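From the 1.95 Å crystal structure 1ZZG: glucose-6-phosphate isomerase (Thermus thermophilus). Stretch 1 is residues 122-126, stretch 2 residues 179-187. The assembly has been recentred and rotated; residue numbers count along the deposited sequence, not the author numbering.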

# COMPACT_ATOMS: atom_id res chain seq x y z
N ALA A 122 -14.22 18.53 0.65
CA ALA A 122 -15.11 17.38 0.58
C ALA A 122 -15.25 16.99 -0.89
O ALA A 122 -15.79 17.75 -1.69
CB ALA A 122 -16.47 17.72 1.16
N VAL A 123 -14.77 15.79 -1.22
CA VAL A 123 -14.79 15.31 -2.59
C VAL A 123 -15.63 14.06 -2.78
O VAL A 123 -15.39 13.03 -2.14
CB VAL A 123 -13.36 15.01 -3.08
CG1 VAL A 123 -13.37 14.80 -4.60
CG2 VAL A 123 -12.41 16.14 -2.68
N SER A 124 -16.61 14.14 -3.68
CA SER A 124 -17.49 13.02 -4.00
C SER A 124 -18.25 13.32 -5.29
O SER A 124 -18.90 14.36 -5.39
CB SER A 124 -18.49 12.78 -2.87
OG SER A 124 -19.41 11.76 -3.22
N LYS A 125 -18.17 12.42 -6.27
CA LYS A 125 -18.87 12.64 -7.53
C LYS A 125 -20.38 12.64 -7.33
O LYS A 125 -21.07 13.58 -7.72
CB LYS A 125 -18.49 11.57 -8.56
CG LYS A 125 -19.20 11.75 -9.90
CD LYS A 125 -18.82 10.66 -10.90
CE LYS A 125 -19.58 10.83 -12.21
NZ LYS A 125 -19.22 12.09 -12.91
N SER A 126 -20.90 11.58 -6.71
CA SER A 126 -22.33 11.45 -6.45
C SER A 126 -22.73 12.42 -5.34
O SER A 126 -23.88 12.86 -5.27
CB SER A 126 -22.67 10.03 -6.00
OG SER A 126 -22.14 9.80 -4.70
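Stretch 2 (179-187) AIPKEVGGR

The contact is organised around the amino group of Lys-125, which reaches into a tight turn of stretch 2 and is held there by backbone carbonyls. Two hydrogen bonds pass the distance and angle tests with Lys-125 NZ as donor: one to Val-184 O at 2.6 Å and one to Lys-182 O at 3.0 Å. The separation of 2.9 Å between Lys-125 NZ and Pro-181 O lies between the two bonded distances, but its angle is poor and it does not count as a hydrogen bond. Pro-181 O accepts within its own stretch, from Val-184 N at 2.9 Å, closing a type I beta turn from Pro-181 to Val-184. A further link runs through water 1, which accepts from Lys-125 NZ at 2.6 Å and lies within donating distance of Ile-180 O at 2.7 Å.

The lysine side chain attains this position with chi1 to chi3 all t, an extended run, and a final chi4 of 65° (p) that bends the end of the chain. Its CA-to-CB bond points toward stretch 2, and of the residues in stretch 1 it has by far the most area covered, 122 Å² of the 254 Å² buried in total.

The backbones come nearest at Lys-125 and Ile-180, whose CA atoms lie 6.2 Å apart. Stretch 2 is mostly loop here, entering a 3-10 segment at Gly-186, whereas stretch 1 is strand at Ala-122 and Val-123.

Packing contacts lie beyond the amino group, along the backbone and the aliphatic part of Lys-125. The CA-to-CB bond of Ile-180 points toward stretch 1; with chi1 m and chi2 t, CD1 lies 3.7 Å from Lys-125 CA and, more loosely, 4.4 Å from Val-123 CG1. Farther along stretch 2, Lys-125 CD lies 4.2 Å from Gly-185 CA and 4.0 Å from Gly-186 N, so the aliphatic part of the lysine runs beside the glycine backbone.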

# COMPACT_ATOMS: atom_id res chain seq x y z
N ALA A 179 -16.20 21.40 -9.98
CA ALA A 179 -16.99 20.35 -10.60
C ALA A 179 -16.26 19.13 -11.14
O ALA A 179 -15.18 19.23 -11.73
CB ALA A 179 -17.83 20.96 -11.72
N ILE A 180 -16.86 17.97 -10.92
CA ILE A 180 -16.36 16.73 -11.48
C ILE A 180 -17.34 16.60 -12.65
O ILE A 180 -18.55 16.48 -12.44
CB ILE A 180 -16.54 15.54 -10.53
CG1 ILE A 180 -15.64 15.70 -9.31
CG2 ILE A 180 -16.21 14.24 -11.27
CD1 ILE A 180 -15.83 14.60 -8.26
N PRO A 181 -16.83 16.66 -13.89
CA PRO A 181 -17.69 16.54 -15.06
C PRO A 181 -18.61 15.32 -15.02
O PRO A 181 -18.21 14.24 -14.60
CB PRO A 181 -16.70 16.47 -16.22
CG PRO A 181 -15.53 17.25 -15.71
CD PRO A 181 -15.42 16.78 -14.28
N LYS A 182 -19.84 15.52 -15.47
CA LYS A 182 -20.82 14.44 -15.50
C LYS A 182 -20.27 13.19 -16.18
O LYS A 182 -20.45 12.07 -15.67
CB LYS A 182 -22.08 14.92 -16.25
CG LYS A 182 -23.17 13.87 -16.33
CD LYS A 182 -24.35 14.37 -17.15
CE LYS A 182 -25.45 13.33 -17.22
NZ LYS A 182 -26.57 13.75 -18.12
N GLU A 183 -19.60 13.36 -17.31
CA GLU A 183 -19.05 12.24 -18.07
C GLU A 183 -17.72 11.68 -17.53
O GLU A 183 -17.08 10.85 -18.19
CB GLU A 183 -18.87 12.62 -19.54
CG GLU A 183 -20.16 12.98 -20.28
CD GLU A 183 -21.19 11.86 -20.26
OE1 GLU A 183 -20.80 10.67 -20.24
OE2 GLU A 183 -22.41 12.16 -20.28
N VAL A 184 -17.31 12.13 -16.35
CA VAL A 184 -16.07 11.67 -15.74
C VAL A 184 -16.33 10.81 -14.50
O VAL A 184 -16.76 11.31 -13.46
CB VAL A 184 -15.16 12.86 -15.32
CG1 VAL A 184 -13.95 12.36 -14.54
CG2 VAL A 184 -14.70 13.62 -16.56
N GLY A 185 -16.06 9.51 -14.62
CA GLY A 185 -16.27 8.62 -13.49
C GLY A 185 -15.23 8.82 -12.40
O GLY A 185 -14.13 9.31 -12.66
N GLY A 186 -15.57 8.42 -11.18
CA GLY A 186 -14.65 8.57 -10.07
C GLY A 186 -13.22 8.08 -10.28
O GLY A 186 -12.27 8.85 -10.08
N ARG A 187 -13.04 6.82 -10.67
CA ARG A 187 -11.69 6.31 -10.85
C ARG A 187 -10.95 6.91 -12.04
O ARG A 187 -9.76 6.67 -12.21
CB ARG A 187 -11.69 4.78 -10.94
CG ARG A 187 -12.60 4.20 -11.99
CD ARG A 187 -12.61 2.67 -11.93
NE ARG A 187 -13.57 2.15 -12.88
CZ ARG A 187 -14.87 1.99 -12.63
NH1 ARG A 187 -15.37 2.29 -11.44
NH2 ARG A 187 -15.67 1.55 -13.60
O HOH W 1 -20.03 14.27 -11.77